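Local coordinates for protein 336aa long hypothetical dTDP-glucose 4,6-dehydratase (Pyrococcus horikoshii, PDB 2HUN) that probably acts as an NAD(+)-dependent dTDP-glucose 4,6-dehydratase, a lyase built on a Rossmann fold that carries a bound nicotinamide-adenine-dinucleotide, at residues D77-L82 with Y107-S112; K5-G10 with K70-K75; D309-L312 with W316-K319. All coordinates share one frame; numbering follows the deposited sequence.

In the fold
Two of the three contacts illustrate how a Rossmann sheet is covered on one side. In contact 1 strand 78-81 meets helix 96-116, in contact 2 strand 5-9 meets helix 66-74, and the two strands are parallel neighbours, so the contact centres lie only 7 Å apart. Asp77 OD2 reaches Lys5 N at 2.6 Å and His81 ND1 reaches Thr9 OG1 at 2.7 Å, both probable hydrogen bonds. Each contact also touches NAD, through Leu82 and Gly10 respectively. Contact 3, 309-312 with 316-319, is an aromatic helix pair whose centre stands 32 Å from that of contact 1 and 31 Å from that of contact 2; its Trp317 side chain comes to about 8 Å from NAD.

Contact 1. Residues D77-L82 with Y107-S112. With NAD (nicotinamide-adenine-dinucleotide), chain C.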
loop_
_atom_site.group_PDB
_atom_site.type_symbol
_atom_site.label_atom_id
_atom_site.label_comp_id
_atom_site.label_asym_id
_atom_site.label_seq_id
_atom_site.Cartn_x
_atom_site.Cartn_y
_atom_site.Cartn_z
ATOM N N ASP A 77 -12.450 1.392 -23.706
ATOM C CA ASP A 77 -11.110 1.756 -24.160
ATOM C C ASP A 77 -10.302 2.335 -23.009
ATOM O O ASP A 77 -9.070 2.319 -23.031
ATOM C CB ASP A 77 -11.188 2.806 -25.264
ATOM C CG ASP A 77 -11.998 2.342 -26.447
ATOM O OD1 ASP A 77 -11.579 1.370 -27.104
ATOM O OD2 ASP A 77 -13.053 2.942 -26.711
ATOM N N GLY A 78 -11.006 2.861 -22.013
ATOM C CA GLY A 78 -10.339 3.451 -20.867
ATOM C C GLY A 78 -11.140 3.274 -19.592
ATOM O O GLY A 78 -12.362 3.102 -19.635
ATOM N N VAL A 79 -10.445 3.309 -18.459
ATOM C CA VAL A 79 -11.070 3.152 -17.157
ATOM C C VAL A 79 -10.558 4.229 -16.205
ATOM O O VAL A 79 -9.358 4.326 -15.966
ATOM C CB VAL A 79 -10.752 1.774 -16.545
ATOM C CG1 VAL A 79 -11.359 1.673 -15.154
ATOM C CG2 VAL A 79 -11.293 0.660 -17.441
ATOM N N VAL A 80 -11.471 5.042 -15.681
ATOM C CA VAL A 80 -11.117 6.094 -14.734
ATOM C C VAL A 80 -11.735 5.659 -13.409
ATOM O O VAL A 80 -12.953 5.698 -13.242
ATOM C CB VAL A 80 -11.680 7.455 -15.179
ATOM C CG1 VAL A 80 -11.375 8.517 -14.130
ATOM C CG2 VAL A 80 -11.061 7.854 -16.521
ATOM N N HIS A 81 -10.878 5.245 -12.477
ATOM C CA HIS A 81 -11.237 4.676 -11.158
ATOM C C HIS A 81 -11.413 5.723 -10.024
ATOM O O HIS A 81 -10.477 6.075 -9.318
ATOM C CB HIS A 81 -10.158 3.665 -10.768
ATOM C CG HIS A 81 -10.629 2.852 -9.590
ATOM N ND1 HIS A 81 -11.898 2.390 -9.462
ATOM C CD2 HIS A 81 -9.889 2.431 -8.479
ATOM C CE1 HIS A 81 -11.919 1.705 -8.302
ATOM N NE2 HIS A 81 -10.731 1.713 -7.692
ATOM N N LEU A 82 -12.630 6.200 -9.775
ATOM C CA LEU A 82 -12.868 7.150 -8.694
ATOM C C LEU A 82 -13.552 6.515 -7.486
ATOM O O LEU A 82 -13.520 7.072 -6.390
ATOM C CB LEU A 82 -13.712 8.317 -9.202
ATOM C CG LEU A 82 -12.994 9.195 -10.227
ATOM C CD1 LEU A 82 -13.906 9.462 -11.418
ATOM C CD2 LEU A 82 -12.563 10.486 -9.571
ATOM N N TYR A 107 -8.257 -4.146 -6.449
ATOM C CA TYR A 107 -7.702 -5.451 -6.808
ATOM C C TYR A 107 -8.576 -6.101 -7.885
ATOM O O TYR A 107 -8.075 -6.587 -8.901
ATOM C CB TYR A 107 -7.677 -6.359 -5.575
ATOM C CG TYR A 107 -7.462 -7.834 -5.871
ATOM C CD1 TYR A 107 -6.191 -8.335 -6.167
ATOM C CD2 TYR A 107 -8.534 -8.728 -5.855
ATOM C CE1 TYR A 107 -5.994 -9.693 -6.438
ATOM C CE2 TYR A 107 -8.350 -10.088 -6.126
ATOM C CZ TYR A 107 -7.078 -10.563 -6.414
ATOM O OH TYR A 107 -6.885 -11.906 -6.667
ATOM N N THR A 108 -9.884 -6.109 -7.644
ATOM C CA THR A 108 -10.843 -6.706 -8.569
ATOM C C THR A 108 -10.800 -6.040 -9.943
ATOM O O THR A 108 -10.873 -6.710 -10.972
ATOM C CB THR A 108 -12.279 -6.612 -8.015
ATOM O OG1 THR A 108 -12.314 -7.145 -6.685
ATOM C CG2 THR A 108 -13.241 -7.411 -8.893
ATOM N N LEU A 109 -10.687 -4.718 -9.951
ATOM C CA LEU A 109 -10.619 -3.973 -11.195
ATOM C C LEU A 109 -9.332 -4.351 -11.930
ATOM O O LEU A 109 -9.344 -4.569 -13.142
ATOM C CB LEU A 109 -10.637 -2.469 -10.908
ATOM C CG LEU A 109 -11.002 -1.562 -12.082
ATOM C CD1 LEU A 109 -12.452 -1.823 -12.475
ATOM C CD2 LEU A 109 -10.813 -0.100 -11.691
ATOM N N LEU A 110 -8.225 -4.430 -11.192
ATOM C CA LEU A 110 -6.936 -4.790 -11.785
ATOM C C LEU A 110 -7.003 -6.199 -12.375
ATOM O O LEU A 110 -6.508 -6.449 -13.471
ATOM C CB LEU A 110 -5.817 -4.701 -10.733
ATOM C CG LEU A 110 -5.398 -3.274 -10.339
ATOM C CD1 LEU A 110 -4.467 -3.292 -9.130
ATOM C CD2 LEU A 110 -4.725 -2.608 -11.534
ATOM N N GLU A 111 -7.617 -7.122 -11.648
ATOM C CA GLU A 111 -7.732 -8.487 -12.142
ATOM C C GLU A 111 -8.568 -8.543 -13.411
ATOM O O GLU A 111 -8.191 -9.209 -14.373
ATOM C CB GLU A 111 -8.339 -9.398 -11.072
ATOM C CG GLU A 111 -7.327 -9.912 -10.045
ATOM C CD GLU A 111 -6.247 -10.787 -10.673
ATOM O OE1 GLU A 111 -5.230 -10.251 -11.162
ATOM O OE2 GLU A 111 -6.424 -12.020 -10.688
ATOM N N SER A 112 -9.696 -7.837 -13.427
ATOM C CA SER A 112 -10.550 -7.839 -14.607
ATOM C C SER A 112 -9.786 -7.259 -15.790
ATOM O O SER A 112 -9.914 -7.733 -16.920
ATOM C CB SER A 112 -11.826 -7.026 -14.353
ATOM O OG SER A 112 -11.553 -5.638 -14.289
HETATM P PA NAD C . -17.617 10.646 -3.009
HETATM O O1A NAD C . -17.717 10.073 -1.658
HETATM O O2A NAD C . -18.382 11.881 -3.342
HETATM O O5B NAD C . -18.084 9.510 -4.040
HETATM C C5B NAD C . -17.514 8.193 -4.080
HETATM C C4B NAD C . -18.368 7.451 -5.116
HETATM O O4B NAD C . -17.874 6.111 -5.305
HETATM C C3B NAD C . -19.844 7.324 -4.642
HETATM O O3B NAD C . -20.743 7.657 -5.712
HETATM C C2B NAD C . -19.925 5.868 -4.147
HETATM O O2B NAD C . -21.216 5.258 -4.175
HETATM C C1B NAD C . -18.911 5.168 -5.052
HETATM N N9A NAD C . -18.313 3.950 -4.462
HETATM C C8A NAD C . -17.691 3.813 -3.276
HETATM N N7A NAD C . -17.299 2.548 -3.127
HETATM C C5A NAD C . -17.663 1.864 -4.208
HETATM C C6A NAD C . -17.537 0.511 -4.630
HETATM N N6A NAD C . -16.950 -0.427 -3.899
HETATM N N1A NAD C . -18.079 0.176 -5.893
HETATM C C2A NAD C . -18.712 1.151 -6.679
HETATM N N3A NAD C . -18.832 2.424 -6.279
HETATM C C4A NAD C . -18.314 2.764 -5.070
HETATM O O3 NAD C . -16.090 11.072 -3.128
HETATM P PN NAD C . -15.182 11.799 -4.201
HETATM O O1N NAD C . -14.680 12.975 -3.434
HETATM O O2N NAD C . -15.929 12.132 -5.432
HETATM O O5D NAD C . -13.910 10.820 -4.397
HETATM C C5D NAD C . -13.497 10.283 -5.657
HETATM C C4D NAD C . -12.037 9.778 -5.531
HETATM O O4D NAD C . -11.124 10.883 -5.418
HETATM C C3D NAD C . -11.830 8.865 -4.316
HETATM O O3D NAD C . -11.013 7.737 -4.725
HETATM C C2D NAD C . -11.093 9.781 -3.299
HETATM O O2D NAD C . -10.252 8.994 -2.451
HETATM C C1D NAD C . -10.334 10.718 -4.224
HETATM N N1N NAD C . -10.037 12.051 -3.661
HETATM C C2N NAD C . -11.064 13.012 -3.374
HETATM C C3N NAD C . -10.696 14.263 -2.850
HETATM C C7N NAD C . -11.747 15.350 -2.528
HETATM O O7N NAD C . -11.357 16.488 -2.239
HETATM N N7N NAD C . -13.039 15.049 -2.584
HETATM C C4N NAD C . -9.331 14.563 -2.609
HETATM C C5N NAD C . -8.336 13.605 -2.895
HETATM C C6N NAD C . -8.674 12.347 -3.422
#
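The imidazole of His81 receives Leu109 over one of its faces: the methyl CD2 sits 3.4 Å above the ring plane, displaced toward the rim, over the CG-ND1 bond, in a CH-pi contact. The nearest ring atom is His81 ND1, 3.5 Å from Leu109 CD2. Thr9 and Thr106 hold ND1 and NE2 through their hydroxyls, which fixes the ring's rotation, and the ring of His124 meets it with the planes at about 25°. Leu109 extends its CG anti to the backbone N (chi1 -162°), which carries CD2 across to the strand, where the same methyl also meets Val79 CG1 at 3.9 Å. Within the helix, Ser112 OG donates to Leu109 O at 2.7 Å, tilted 27° from the carbonyl plane. Replacing His81 by an alanine is likely to open a gap under Leu109 CD2 and to take from Thr9 and Thr106 their ring-nitrogen partners. Just past the C-terminal end of the strand, Leu82 O accepts a hydrogen bond from NAD O3D at 3.1 Å, at the edge of a Rossmann sheet where the cofactor binds. Strand 78-81 lies between strands 5-9 and 121-127 in the sheet, and helix 96-116 packs on it with Leu109 touching Phe122 of strand 121-127 and Val69 of helix 66-74, while Leu110 faces helix 150-168.

Contact 2. Residues K5-G10 with K70-K75. With NAD (nicotinamide-adenine-dinucleotide), chain C.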
loop_
_atom_site.group_PDB
_atom_site.type_symbol
_atom_site.label_atom_id
_atom_site.label_comp_id
_atom_site.label_asym_id
_atom_site.label_seq_id
_atom_site.Cartn_x
_atom_site.Cartn_y
_atom_site.Cartn_z
ATOM N N LYS A 5 -14.488 4.779 -25.471
ATOM C CA LYS A 5 -15.502 4.350 -24.505
ATOM C C LYS A 5 -14.830 4.291 -23.136
ATOM O O LYS A 5 -13.819 3.610 -22.969
ATOM C CB LYS A 5 -16.036 2.951 -24.829
ATOM C CG LYS A 5 -16.557 2.753 -26.239
ATOM C CD LYS A 5 -17.171 1.364 -26.372
ATOM C CE LYS A 5 -17.091 0.862 -27.802
ATOM N NZ LYS A 5 -17.668 1.837 -28.759
ATOM N N LEU A 6 -15.394 4.985 -22.155
ATOM C CA LEU A 6 -14.813 4.988 -20.820
ATOM C C LEU A 6 -15.702 4.368 -19.764
ATOM O O LEU A 6 -16.921 4.520 -19.792
ATOM C CB LEU A 6 -14.499 6.416 -20.363
ATOM C CG LEU A 6 -13.562 7.304 -21.179
ATOM C CD1 LEU A 6 -13.473 8.674 -20.502
ATOM C CD2 LEU A 6 -12.187 6.663 -21.290
ATOM N N LEU A 7 -15.070 3.665 -18.833
ATOM C CA LEU A 7 -15.769 3.092 -17.699
ATOM C C LEU A 7 -15.342 4.005 -16.559
ATOM O O LEU A 7 -14.153 4.094 -16.256
ATOM C CB LEU A 7 -15.292 1.671 -17.395
ATOM C CG LEU A 7 -15.884 1.123 -16.091
ATOM C CD1 LEU A 7 -17.394 0.908 -16.266
ATOM C CD2 LEU A 7 -15.195 -0.181 -15.708
ATOM N N VAL A 8 -16.291 4.711 -15.958
ATOM C CA VAL A 8 -15.983 5.598 -14.843
ATOM C C VAL A 8 -16.574 5.010 -13.568
ATOM O O VAL A 8 -17.796 4.911 -13.445
ATOM C CB VAL A 8 -16.582 7.014 -15.050
ATOM C CG1 VAL A 8 -16.336 7.868 -13.809
ATOM C CG2 VAL A 8 -15.968 7.682 -16.291
ATOM N N THR A 9 -15.719 4.603 -12.626
ATOM C CA THR A 9 -16.215 4.042 -11.367
ATOM C C THR A 9 -16.445 5.193 -10.391
ATOM O O THR A 9 -15.729 6.200 -10.416
ATOM C CB THR A 9 -15.218 3.026 -10.725
ATOM O OG1 THR A 9 -14.090 3.726 -10.186
ATOM C CG2 THR A 9 -14.739 2.002 -11.764
ATOM N N GLY A 10 -17.449 5.039 -9.537
ATOM C CA GLY A 10 -17.771 6.075 -8.574
ATOM C C GLY A 10 -18.242 7.341 -9.264
ATOM O O GLY A 10 -18.088 8.443 -8.740
ATOM N N LYS A 70 -15.968 -7.394 -14.844
ATOM C CA LYS A 70 -15.230 -7.915 -15.994
ATOM C C LYS A 70 -15.964 -7.639 -17.301
ATOM O O LYS A 70 -15.345 -7.309 -18.314
ATOM C CB LYS A 70 -14.973 -9.424 -15.838
ATOM C CG LYS A 70 -16.180 -10.326 -16.081
ATOM C CD LYS A 70 -15.843 -11.772 -15.753
ATOM C CE LYS A 70 -16.978 -12.733 -16.082
ATOM N NZ LYS A 70 -17.177 -12.889 -17.548
ATOM N N GLU A 71 -17.287 -7.757 -17.275
ATOM C CA GLU A 71 -18.096 -7.527 -18.472
ATOM C C GLU A 71 -17.978 -6.082 -18.947
ATOM O O GLU A 71 -17.950 -5.808 -20.149
ATOM C CB GLU A 71 -19.556 -7.862 -18.176
ATOM C CG GLU A 71 -19.741 -9.221 -17.519
ATOM C CD GLU A 71 -19.648 -10.382 -18.495
ATOM O OE1 GLU A 71 -18.858 -10.308 -19.459
ATOM O OE2 GLU A 71 -20.366 -11.383 -18.282
ATOM N N LEU A 72 -17.896 -5.154 -18.001
ATOM C CA LEU A 72 -17.782 -3.746 -18.354
ATOM C C LEU A 72 -16.377 -3.417 -18.864
ATOM O O LEU A 72 -16.216 -2.707 -19.858
ATOM C CB LEU A 72 -18.123 -2.869 -17.143
ATOM C CG LEU A 72 -19.501 -3.094 -16.507
ATOM C CD1 LEU A 72 -19.694 -2.110 -15.351
ATOM C CD2 LEU A 72 -20.602 -2.922 -17.562
ATOM N N VAL A 73 -15.360 -3.935 -18.181
ATOM C CA VAL A 73 -13.979 -3.683 -18.582
ATOM C C VAL A 73 -13.704 -4.211 -19.988
ATOM O O VAL A 73 -12.971 -3.585 -20.762
ATOM C CB VAL A 73 -12.981 -4.315 -17.576
ATOM C CG1 VAL A 73 -11.597 -4.418 -18.197
ATOM C CG2 VAL A 73 -12.914 -3.459 -16.319
ATOM N N ARG A 74 -14.306 -5.353 -20.313
ATOM C CA ARG A 74 -14.144 -5.979 -21.623
ATOM C C ARG A 74 -14.517 -5.070 -22.789
ATOM O O ARG A 74 -13.913 -5.151 -23.856
ATOM C CB ARG A 74 -15.030 -7.219 -21.749
ATOM C CG ARG A 74 -14.704 -8.385 -20.858
ATOM C CD ARG A 74 -15.729 -9.483 -21.121
ATOM N NE ARG A 74 -15.714 -9.876 -22.528
ATOM C CZ ARG A 74 -16.784 -10.280 -23.211
ATOM N NH1 ARG A 74 -17.973 -10.344 -22.624
ATOM N NH2 ARG A 74 -16.661 -10.617 -24.488
ATOM N N LYS A 75 -15.510 -4.210 -22.591
ATOM C CA LYS A 75 -15.986 -3.357 -23.672
ATOM C C LYS A 75 -15.554 -1.893 -23.726
ATOM O O LYS A 75 -16.059 -1.145 -24.558
ATOM C CB LYS A 75 -17.516 -3.421 -23.713
ATOM C CG LYS A 75 -18.188 -2.720 -22.546
ATOM C CD LYS A 75 -19.701 -2.903 -22.542
ATOM C CE LYS A 75 -20.097 -4.222 -21.921
ATOM N NZ LYS A 75 -21.535 -4.216 -21.542
HETATM P PA NAD C . -17.617 10.646 -3.009
HETATM O O1A NAD C . -17.717 10.073 -1.658
HETATM O O2A NAD C . -18.382 11.881 -3.342
HETATM O O5B NAD C . -18.084 9.510 -4.040
HETATM C C5B NAD C . -17.514 8.193 -4.080
HETATM C C4B NAD C . -18.368 7.451 -5.116
HETATM O O4B NAD C . -17.874 6.111 -5.305
HETATM C C3B NAD C . -19.844 7.324 -4.642
HETATM O O3B NAD C . -20.743 7.657 -5.712
HETATM C C2B NAD C . -19.925 5.868 -4.147
HETATM O O2B NAD C . -21.216 5.258 -4.175
HETATM C C1B NAD C . -18.911 5.168 -5.052
HETATM N N9A NAD C . -18.313 3.950 -4.462
HETATM C C8A NAD C . -17.691 3.813 -3.276
HETATM N N7A NAD C . -17.299 2.548 -3.127
HETATM C C5A NAD C . -17.663 1.864 -4.208
HETATM C C6A NAD C . -17.537 0.511 -4.630
HETATM N N6A NAD C . -16.950 -0.427 -3.899
HETATM N N1A NAD C . -18.079 0.176 -5.893
HETATM C C2A NAD C . -18.712 1.151 -6.679
HETATM N N3A NAD C . -18.832 2.424 -6.279
HETATM C C4A NAD C . -18.314 2.764 -5.070
HETATM O O3 NAD C . -16.090 11.072 -3.128
HETATM P PN NAD C . -15.182 11.799 -4.201
HETATM O O1N NAD C . -14.680 12.975 -3.434
HETATM O O2N NAD C . -15.929 12.132 -5.432
HETATM O O5D NAD C . -13.910 10.820 -4.397
HETATM C C5D NAD C . -13.497 10.283 -5.657
HETATM C C4D NAD C . -12.037 9.778 -5.531
HETATM O O4D NAD C . -11.124 10.883 -5.418
HETATM C C3D NAD C . -11.830 8.865 -4.316
HETATM O O3D NAD C . -11.013 7.737 -4.725
HETATM C C2D NAD C . -11.093 9.781 -3.299
HETATM O O2D NAD C . -10.252 8.994 -2.451
HETATM C C1D NAD C . -10.334 10.718 -4.224
HETATM N N1N NAD C . -10.037 12.051 -3.661
HETATM C C2N NAD C . -11.064 13.012 -3.374
HETATM C C3N NAD C . -10.696 14.263 -2.850
HETATM C C7N NAD C . -11.747 15.350 -2.528
HETATM O O7N NAD C . -11.357 16.488 -2.239
HETATM N N7N NAD C . -13.039 15.049 -2.584
HETATM C C4N NAD C . -9.331 14.563 -2.609
HETATM C C5N NAD C . -8.336 13.605 -2.895
HETATM C C6N NAD C . -8.674 12.347 -3.422
#
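Leu7 meets helix 66-74 with both branches of its side chain, one methyl for each of two helix residues. Its CG stands anti to the backbone N (chi1 172°), and the second torsion of 68° parts the methyls: Leu7 CD1 lies 3.9 Å from Leu72 CD1 and equally near Leu72 CB, while Leu7 CD2 lies 4.0 Å from Val73 CG2. Leu7 crosses both partners at about a right angle. Val73 turns CB away from the strand and touches it through CG2 alone. This is strand-on-helix packing of a Rossmann fold, in which strand 5-9 runs into the turn at Gly10, whose CA comes to 3.3 Å from NAD O4B. Positive phi suits a glycine there, and a side chain would run into the ribose oxygen. At the strand's beginning, the aliphatic part of Lys5 lies against the backbone of Lys75, Lys5 CD being 3.3 Å from Lys75 O; the lysine chain is extended through its middle torsions and bends at the last one. Arg74 NH1 forms a salt bridge with Glu71 OE1 at 3.3 Å, the carboxylate oxygen lying in the guanidinium plane, and Lys70 NZ joins the network by pairing with Glu71 OE2 at long range.

Contact 3. Residues D309-L312 with W316-K319; sequences DWYL and WWWK
The carbonyl oxygen of Tyr311 accepts a hydrogen bond from the indole N-H of Trp318, with NE1 only 2.6 Å from O and an angle of 157° at the hydrogen. The oxygen lies near the plane of the indole, at its edge, and the donor is slightly tilted from the carbonyl plane. Trp318 reaches it by setting CG between the backbone N and the carbonyl carbon (chi1 55°), the crowded position, which turns the indole back toward helix 300-313. The same turn brings Trp318 CD1 to 3.7 Å from Tyr311 CD2, the two rings meeting obliquely. A second pairing joins Trp310 and Trp317, both extended anti to the backbone N: the edge of Trp310 is directed at the face of Trp317 in an offset edge-to-face contact, with six-membered centroids 5.4 Å apart and planes at 69°. Trp310 CH2 does the touching, 3.6 Å from Trp317 CD2 and toward the rim of the Trp317 ring. Helix 300-313 and the short helix 315-318 are thus two consecutive helices joined by a tight turn and packed through aromatic side chains, Trp310 and Tyr311 of one pairing with Trp317 and Trp318 of the other. Tyr311 adds a looser approach to Trp317, its CE2 4.3 Å from Trp317 CZ3, while its hydroxyl is hydrogen-bonded to Gln186 O. Trp317 NE1 is likewise bonded outside the pair, to Asn46 OD1, and Tyr185 packs on the rings of both Trp310 and Trp317. Helix 191-200 also packs here, with Ile197 against Trp318 and Pro193 and Ile196 against Tyr311.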
loop_
_atom_site.group_PDB
_atom_site.type_symbol
_atom_site.label_atom_id
_atom_site.label_comp_id
_atom_site.label_asym_id
_atom_site.label_seq_id
_atom_site.Cartn_x
_atom_site.Cartn_y
_atom_site.Cartn_z
ATOM N N ASP A 309 -21.625 30.932 -7.239
ATOM C CA ASP A 309 -22.712 31.034 -8.205
ATOM C C ASP A 309 -23.491 29.726 -8.336
ATOM O O ASP A 309 -24.719 29.735 -8.357
ATOM C CB ASP A 309 -22.177 31.428 -9.584
ATOM C CG ASP A 309 -21.533 32.802 -9.594
ATOM O OD1 ASP A 309 -21.501 33.458 -8.532
ATOM O OD2 ASP A 309 -21.059 33.224 -10.668
ATOM N N TRP A 310 -22.779 28.606 -8.425
ATOM C CA TRP A 310 -23.435 27.309 -8.574
ATOM C C TRP A 310 -24.363 26.963 -7.412
ATOM O O TRP A 310 -25.497 26.539 -7.630
ATOM C CB TRP A 310 -22.405 26.184 -8.724
ATOM C CG TRP A 310 -23.030 24.888 -9.157
ATOM C CD1 TRP A 310 -23.268 24.486 -10.438
ATOM C CD2 TRP A 310 -23.559 23.857 -8.310
ATOM N NE1 TRP A 310 -23.915 23.271 -10.444
ATOM C CE2 TRP A 310 -24.107 22.864 -9.150
ATOM C CE3 TRP A 310 -23.625 23.677 -6.922
ATOM C CZ2 TRP A 310 -24.714 21.705 -8.651
ATOM C CZ3 TRP A 310 -24.229 22.525 -6.422
ATOM C CH2 TRP A 310 -24.767 21.554 -7.289
ATOM N N TYR A 311 -23.880 27.129 -6.184
ATOM C CA TYR A 311 -24.683 26.805 -5.011
ATOM C C TYR A 311 -25.877 27.722 -4.809
ATOM O O TYR A 311 -26.913 27.294 -4.294
ATOM C CB TYR A 311 -23.819 26.796 -3.745
ATOM C CG TYR A 311 -23.069 25.497 -3.575
ATOM C CD1 TYR A 311 -21.857 25.283 -4.227
ATOM C CD2 TYR A 311 -23.621 24.444 -2.846
ATOM C CE1 TYR A 311 -21.216 24.049 -4.164
ATOM C CE2 TYR A 311 -22.992 23.205 -2.781
ATOM C CZ TYR A 311 -21.789 23.016 -3.445
ATOM O OH TYR A 311 -21.179 21.786 -3.426
ATOM N N LEU A 312 -25.743 28.979 -5.209
ATOM C CA LEU A 312 -26.850 29.903 -5.048
ATOM C C LEU A 312 -27.958 29.583 -6.063
ATOM O O LEU A 312 -29.142 29.678 -5.737
ATOM C CB LEU A 312 -26.350 31.348 -5.181
ATOM C CG LEU A 312 -25.404 31.756 -4.046
ATOM C CD1 LEU A 312 -24.964 33.202 -4.211
ATOM C CD2 LEU A 312 -26.111 31.564 -2.709
ATOM N N TRP A 316 -31.917 23.607 -5.307
ATOM C CA TRP A 316 -32.669 22.366 -5.479
ATOM C C TRP A 316 -31.804 21.146 -5.159
ATOM O O TRP A 316 -32.299 20.142 -4.633
ATOM C CB TRP A 316 -33.182 22.241 -6.916
ATOM C CG TRP A 316 -32.107 21.957 -7.924
ATOM C CD1 TRP A 316 -31.330 22.870 -8.585
ATOM C CD2 TRP A 316 -31.677 20.667 -8.368
ATOM N NE1 TRP A 316 -30.444 22.222 -9.418
ATOM C CE2 TRP A 316 -30.636 20.869 -9.302
ATOM C CE3 TRP A 316 -32.071 19.354 -8.064
ATOM C CZ2 TRP A 316 -29.983 19.806 -9.938
ATOM C CZ3 TRP A 316 -31.421 18.298 -8.695
ATOM C CH2 TRP A 316 -30.390 18.531 -9.621
ATOM N N TRP A 317 -30.512 21.250 -5.467
ATOM C CA TRP A 317 -29.576 20.149 -5.247
ATOM C C TRP A 317 -29.111 19.954 -3.795
ATOM O O TRP A 317 -29.239 18.856 -3.255
ATOM C CB TRP A 317 -28.345 20.316 -6.159
ATOM C CG TRP A 317 -27.393 19.146 -6.102
ATOM C CD1 TRP A 317 -27.461 17.989 -6.830
ATOM C CD2 TRP A 317 -26.281 18.997 -5.215
ATOM N NE1 TRP A 317 -26.458 17.126 -6.447
ATOM C CE2 TRP A 317 -25.719 17.720 -5.456
ATOM C CE3 TRP A 317 -25.704 19.816 -4.234
ATOM C CZ2 TRP A 317 -24.606 17.243 -4.751
ATOM C CZ3 TRP A 317 -24.600 19.342 -3.531
ATOM C CH2 TRP A 317 -24.062 18.065 -3.796
ATOM N N TRP A 318 -28.593 21.008 -3.163
ATOM C CA TRP A 318 -28.082 20.893 -1.793
ATOM C C TRP A 318 -29.110 20.911 -0.669
ATOM O O TRP A 318 -28.890 20.346 0.404
ATOM C CB TRP A 318 -27.045 21.990 -1.509
ATOM C CG TRP A 318 -27.501 23.415 -1.744
ATOM C CD1 TRP A 318 -27.271 24.176 -2.855
ATOM C CD2 TRP A 318 -28.151 24.284 -0.793
ATOM N NE1 TRP A 318 -27.714 25.461 -2.664
ATOM C CE2 TRP A 318 -28.259 25.556 -1.416
ATOM C CE3 TRP A 318 -28.640 24.112 0.502
ATOM C CZ2 TRP A 318 -28.849 26.647 -0.763
ATOM C CZ3 TRP A 318 -29.220 25.199 1.144
ATOM C CH2 TRP A 318 -29.317 26.450 0.512
ATOM N N LYS A 319 -30.221 21.586 -0.918
ATOM C CA LYS A 319 -31.295 21.718 0.043
ATOM C C LYS A 319 -31.740 20.381 0.662
ATOM O O LYS A 319 -31.826 20.254 1.875
ATOM C CB LYS A 319 -32.463 22.417 -0.649
ATOM C CG LYS A 319 -33.585 22.783 0.274
ATOM C CD LYS A 319 -33.043 23.501 1.486
ATOM C CE LYS A 319 -34.196 23.948 2.349
ATOM N NZ LYS A 319 -33.805 23.941 3.793
#